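Local coordinates for organic hydroperoxide resistance protein (Legionella pneumophila, PDB 6MJN) that probably reduces organic hydroperoxides through redox-active cysteine thiols, protecting the bacterium from peroxide stress, at residues Ser79-Ser84 against His108-Asn113; Ser87-Tyr92 against Leu101-His106. One frame throughout, in Å; residues are numbered along the deposited sequence.

Both contacts tie together the same two strands, 82-93 and 99-110, which run antiparallel as a long beta hairpin. Along the chain the order is 79-84, 87-92, 101-106 and 108-113, so contact 2 lies nearer the turn of the hairpin and contact 1 at its open end; their centres are about 23 Å apart. Contact 1 is a surface contact, where the pairing breaks up into loops, whereas contact 2 is mostly buried, nearer the centre of the chain. Helix 53-76 lies along both, and strand 140-146 flanks strand 99-110 on its other side. Strand 82-93 pairs with a strand of the second subunit, so the sheet continues through the dimer.

Contact 1: Ser79-Ser84 against His108-Asn113; sequences SLEDVS and HITGLN
His108 and Ser84 form an antiparallel hydrogen-bonded pair: His108 N gives a nearly straight bond to Ser84 O (2.9 Å, 175° at the hydrogen), and Ser84 N returns one to His108 O. On the same face His108 CB meets Ser84 OG at 3.5 Å. The same His108 carbonyl also receives a short CA-H...O contact from Val83 CA, 3.1 Å away. On the opposite sheet face, Ile109 lies beside Val83, both pointing the same way, with Ile109 CG1, anti to the carbonyl carbon (chi1 -66°), against Val83 CG2. The other branch, Ile109 CG2, presses tightly on Leu80 CD2 at 3.4 Å; Ala117 and Val121 of helix 114-125 also touch Ile109. Thr110 bonds through its N to Asp82 O, while its O accepts Glu81 N. Glu81 and Asp82 thus both face Thr110, a classic beta bulge where residues 81-82 lead into the strand, at the open end of the hairpin. The Glu81 side chain crosses that of Thr110 at about a right angle, its OE1 3.6 Å from Thr110 CG2. The other carboxylate oxygen, Glu81 OE2, lies 3.8 Å from Gly111 CA; the absence of a CB at Gly111, whose phi is positive (108°), lets Glu81 CG and Ser79 O pack this close. Leu112 brings its branch end to Leu80, with Leu112 CD1 3.5 Å from Leu80 CD2, and its CD2 reaches Ser79 O; Leu120 of helix 114-125 touches both leucines.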
loop_
_atom_site.group_PDB
_atom_site.type_symbol
_atom_site.label_atom_id
_atom_site.label_comp_id
_atom_site.label_asym_id
_atom_site.label_seq_id
_atom_site.Cartn_x
_atom_site.Cartn_y
_atom_site.Cartn_z
ATOM N N SER B 79 17.405 -17.966 -15.227
ATOM C CA SER B 79 16.455 -18.586 -16.157
ATOM C C SER B 79 15.091 -18.787 -15.487
ATOM O O SER B 79 14.663 -19.901 -15.174
ATOM C CB SER B 79 17.019 -19.902 -16.681
ATOM O OG SER B 79 17.310 -20.799 -15.622
ATOM N N LEU B 80 14.396 -17.664 -15.294
ATOM C CA LEU B 80 13.024 -17.673 -14.799
ATOM C C LEU B 80 12.054 -17.965 -15.925
ATOM O O LEU B 80 12.040 -17.264 -16.940
ATOM C CB LEU B 80 12.650 -16.325 -14.184
ATOM C CG LEU B 80 12.918 -16.112 -12.714
ATOM C CD1 LEU B 80 11.853 -15.195 -12.139
ATOM C CD2 LEU B 80 12.921 -17.440 -12.035
ATOM N N GLU B 81 11.218 -18.978 -15.738
ATOM C CA GLU B 81 10.160 -19.196 -16.713
ATOM C C GLU B 81 8.908 -18.412 -16.338
ATOM O O GLU B 81 8.387 -17.651 -17.159
ATOM C CB GLU B 81 9.849 -20.692 -16.844
ATOM C CG GLU B 81 11.039 -21.541 -17.258
ATOM C CD GLU B 81 10.695 -23.018 -17.345
ATOM O OE1 GLU B 81 9.490 -23.349 -17.363
ATOM O OE2 GLU B 81 11.627 -23.849 -17.390
ATOM N N ASP B 82 8.430 -18.570 -15.106
ATOM C CA ASP B 82 7.244 -17.861 -14.645
ATOM C C ASP B 82 7.363 -17.589 -13.147
ATOM O O ASP B 82 8.174 -18.198 -12.444
ATOM C CB ASP B 82 5.968 -18.658 -14.953
ATOM C CG ASP B 82 4.715 -17.801 -14.921
ATOM O OD1 ASP B 82 4.832 -16.557 -14.841
ATOM O OD2 ASP B 82 3.606 -18.375 -14.974
ATOM N N VAL B 83 6.553 -16.649 -12.670
ATOM C CA VAL B 83 6.450 -16.381 -11.240
ATOM C C VAL B 83 5.056 -15.842 -10.960
ATOM O O VAL B 83 4.510 -15.055 -11.740
ATOM C CB VAL B 83 7.543 -15.395 -10.762
ATOM C CG1 VAL B 83 7.463 -14.090 -11.529
ATOM C CG2 VAL B 83 7.400 -15.109 -9.267
ATOM N N SER B 84 4.471 -16.285 -9.853
ATOM C CA SER B 84 3.314 -15.610 -9.293
ATOM C C SER B 84 3.605 -15.306 -7.834
ATOM O O SER B 84 4.457 -15.940 -7.199
ATOM C CB SER B 84 2.041 -16.448 -9.431
ATOM O OG SER B 84 2.143 -17.634 -8.686
ATOM N N HIS B 108 5.800 -18.223 -6.024
ATOM C CA HIS B 108 5.758 -19.459 -6.804
ATOM C C HIS B 108 6.550 -19.224 -8.084
ATOM O O HIS B 108 6.117 -18.473 -8.963
ATOM C CB HIS B 108 4.323 -19.882 -7.113
ATOM C CG HIS B 108 4.216 -21.166 -7.882
ATOM N ND1 HIS B 108 3.016 -21.815 -8.073
ATOM C CD2 HIS B 108 5.155 -21.921 -8.500
ATOM C CE1 HIS B 108 3.218 -22.911 -8.781
ATOM N NE2 HIS B 108 4.507 -22.996 -9.057
ATOM N N ILE B 109 7.702 -19.895 -8.193
ATOM C CA ILE B 109 8.683 -19.656 -9.249
ATOM C C ILE B 109 8.864 -20.930 -10.070
ATOM O O ILE B 109 9.039 -22.011 -9.502
ATOM C CB ILE B 109 10.024 -19.204 -8.634
ATOM C CG1 ILE B 109 9.877 -17.832 -7.968
ATOM C CG2 ILE B 109 11.121 -19.170 -9.673
ATOM C CD1 ILE B 109 11.126 -17.351 -7.277
ATOM N N THR B 110 8.771 -20.816 -11.405
ATOM C CA THR B 110 9.025 -21.922 -12.318
ATOM C C THR B 110 10.390 -21.736 -12.970
ATOM O O THR B 110 10.741 -20.628 -13.380
ATOM C CB THR B 110 7.947 -22.004 -13.419
ATOM O OG1 THR B 110 6.650 -21.801 -12.844
ATOM C CG2 THR B 110 7.980 -23.355 -14.126
ATOM N N GLY B 111 11.151 -22.828 -13.085
ATOM C CA GLY B 111 12.385 -22.831 -13.851
ATOM C C GLY B 111 13.659 -22.894 -13.032
ATOM O O GLY B 111 14.744 -22.987 -13.618
ATOM N N LEU B 112 13.562 -22.850 -11.709
ATOM C CA LEU B 112 14.710 -22.889 -10.818
ATOM C C LEU B 112 14.547 -24.034 -9.835
ATOM O O LEU B 112 13.425 -24.480 -9.560
ATOM C CB LEU B 112 14.850 -21.580 -10.035
ATOM C CG LEU B 112 14.995 -20.306 -10.860
ATOM C CD1 LEU B 112 15.093 -19.118 -9.912
ATOM C CD2 LEU B 112 16.201 -20.389 -11.752
ATOM N N ASN B 113 15.675 -24.513 -9.300
ATOM C CA ASN B 113 15.555 -25.453 -8.195
ATOM C C ASN B 113 15.230 -24.662 -6.916
ATOM O O ASN B 113 15.238 -23.419 -6.896
ATOM C CB ASN B 113 16.800 -26.368 -8.102
ATOM C CG ASN B 113 18.094 -25.631 -7.719
ATOM O OD1 ASN B 113 18.140 -24.874 -6.750
ATOM N ND2 ASN B 113 19.166 -25.900 -8.472
#

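Contact 2: Ser87-Tyr92 against Leu101-His106; sequences SEVSLY and LGVALH
Strands 87-92 and 101-106 run antiparallel at 159°, their axes 4.7 Å apart at closest approach, with Glu88-Ala104 and Ser90-Gly102 as hydrogen-bonded pairs. Each pair exchanges two backbone bonds; Glu88 N to Ala104 O is 2.8 Å and Gly102 N to Ser90 O 3.0 Å. Between them, CA-H...O contacts such as Val103 CA to Glu88 O add to the ladder. Val89 and Val103 lie side by side, pointing the same way, and touch through their CG2 methyls at 4.1 Å. The other methyl of Val89, CG1, lies anti to the backbone N (chi1 167°) and meets Leu101 CD2, which also approaches Leu91 CD1 at 4.3 Å. At the far end of this apolar row Leu105 CD2 packs on Ser87 CB at 3.7 Å, while Ser87 OG bonds to Ala58 O of helix 53-76. On the opposite face, the Tyr92 ring turns an edge to Gly102, its CE1 3.8 Å from Gly102 N, which lies near the ring plane. The missing CB of Gly102 lets the Tyr92 edge come this close. Ser90 OG, on this face too, bonds to Thr14 OG1 of the second subunit, one of whose strands pairs with residues 87-91. The arrangement is a twisted antiparallel hairpin with helix 53-76 against its apolar face, and the sheet it belongs to runs across the subunit interface, consistent with the intertwined dimer of the OsmC/Ohr fold.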
loop_
_atom_site.group_PDB
_atom_site.type_symbol
_atom_site.label_atom_id
_atom_site.label_comp_id
_atom_site.label_asym_id
_atom_site.label_seq_id
_atom_site.Cartn_x
_atom_site.Cartn_y
_atom_site.Cartn_z
ATOM N N SER B 87 0.442 -12.402 -1.407
ATOM C CA SER B 87 0.699 -11.625 -0.199
ATOM C C SER B 87 -0.473 -11.827 0.742
ATOM O O SER B 87 -1.627 -11.832 0.315
ATOM C CB SER B 87 0.857 -10.136 -0.502
ATOM O OG SER B 87 -0.380 -9.612 -0.929
ATOM N N GLU B 88 -0.180 -12.025 2.014
ATOM C CA GLU B 88 -1.226 -12.117 3.018
ATOM C C GLU B 88 -0.972 -11.025 4.042
ATOM O O GLU B 88 0.109 -10.971 4.639
ATOM C CB GLU B 88 -1.234 -13.489 3.662
ATOM C CG GLU B 88 -2.242 -13.610 4.782
ATOM C CD GLU B 88 -2.131 -14.949 5.480
ATOM O OE1 GLU B 88 -2.247 -15.981 4.796
ATOM O OE2 GLU B 88 -1.900 -14.966 6.705
ATOM N N VAL B 89 -1.950 -10.152 4.225
ATOM C CA VAL B 89 -1.795 -8.966 5.061
ATOM C C VAL B 89 -2.810 -9.049 6.188
ATOM O O VAL B 89 -4.001 -9.288 5.945
ATOM C CB VAL B 89 -1.972 -7.678 4.244
ATOM C CG1 VAL B 89 -2.126 -6.443 5.176
ATOM C CG2 VAL B 89 -0.769 -7.518 3.284
ATOM N N SER B 90 -2.330 -8.897 7.421
ATOM C CA SER B 90 -3.194 -8.957 8.587
ATOM C C SER B 90 -3.124 -7.636 9.341
ATOM O O SER B 90 -2.088 -6.966 9.374
ATOM C CB SER B 90 -2.806 -10.107 9.523
ATOM O OG SER B 90 -3.105 -11.341 8.919
ATOM N N LEU B 91 -4.243 -7.280 9.954
ATOM C CA LEU B 91 -4.345 -6.089 10.772
ATOM C C LEU B 91 -4.318 -6.522 12.234
ATOM O O LEU B 91 -4.996 -7.492 12.613
ATOM C CB LEU B 91 -5.629 -5.325 10.428
ATOM C CG LEU B 91 -5.967 -4.080 11.249
ATOM C CD1 LEU B 91 -4.964 -2.966 10.950
ATOM C CD2 LEU B 91 -7.387 -3.621 10.933
ATOM N N TYR B 92 -3.506 -5.836 13.045
ATOM C CA TYR B 92 -3.426 -6.118 14.478
ATOM C C TYR B 92 -3.598 -4.830 15.276
ATOM O O TYR B 92 -3.226 -3.741 14.825
ATOM C CB TYR B 92 -2.075 -6.764 14.862
ATOM C CG TYR B 92 -1.728 -8.024 14.100
ATOM C CD1 TYR B 92 -1.035 -7.962 12.888
ATOM C CD2 TYR B 92 -2.081 -9.276 14.594
ATOM C CE1 TYR B 92 -0.705 -9.125 12.186
ATOM C CE2 TYR B 92 -1.777 -10.436 13.904
ATOM C CZ TYR B 92 -1.083 -10.355 12.698
ATOM O OH TYR B 92 -0.763 -11.500 12.000
ATOM N N LEU B 101 0.270 -3.546 10.706
ATOM C CA LEU B 101 0.178 -4.591 9.694
ATOM C C LEU B 101 1.235 -5.668 9.937
ATOM O O LEU B 101 2.326 -5.384 10.447
ATOM C CB LEU B 101 0.366 -3.997 8.289
ATOM C CG LEU B 101 -0.587 -2.869 7.857
ATOM C CD1 LEU B 101 -0.222 -2.419 6.452
ATOM C CD2 LEU B 101 -2.001 -3.363 7.900
ATOM N N GLY B 102 0.882 -6.912 9.589
ATOM C CA GLY B 102 1.853 -7.977 9.394
ATOM C C GLY B 102 1.637 -8.614 8.048
ATOM O O GLY B 102 0.540 -8.566 7.478
ATOM N N VAL B 103 2.701 -9.217 7.492
ATOM C CA VAL B 103 2.702 -9.671 6.097
ATOM C C VAL B 103 3.404 -11.019 5.987
ATOM O O VAL B 103 4.471 -11.227 6.579
ATOM C CB VAL B 103 3.411 -8.658 5.159
ATOM C CG1 VAL B 103 3.352 -9.125 3.682
ATOM C CG2 VAL B 103 2.843 -7.253 5.302
ATOM N N ALA B 104 2.809 -11.932 5.211
ATOM C CA ALA B 104 3.473 -13.145 4.749
ATOM C C ALA B 104 3.461 -13.127 3.229
ATOM O O ALA B 104 2.415 -12.880 2.623
ATOM C CB ALA B 104 2.786 -14.413 5.280
ATOM N N LEU B 105 4.624 -13.360 2.619
ATOM C CA LEU B 105 4.774 -13.391 1.171
ATOM C C LEU B 105 5.080 -14.814 0.735
ATOM O O LEU B 105 5.863 -15.510 1.388
ATOM C CB LEU B 105 5.911 -12.455 0.727
ATOM C CG LEU B 105 5.677 -10.956 0.990
ATOM C CD1 LEU B 105 6.900 -10.178 0.510
ATOM C CD2 LEU B 105 4.426 -10.456 0.284
ATOM N N HIS B 106 4.462 -15.264 -0.348
ATOM C CA HIS B 106 4.776 -16.592 -0.860
ATOM C C HIS B 106 4.999 -16.499 -2.355
ATOM O O HIS B 106 4.064 -16.208 -3.104
ATOM C CB HIS B 106 3.656 -17.586 -0.552
ATOM C CG HIS B 106 3.926 -18.957 -1.081
ATOM N ND1 HIS B 106 5.000 -19.712 -0.667
ATOM C CD2 HIS B 106 3.288 -19.696 -2.016
ATOM C CE1 HIS B 106 5.003 -20.865 -1.307
ATOM N NE2 HIS B 106 3.975 -20.881 -2.136
#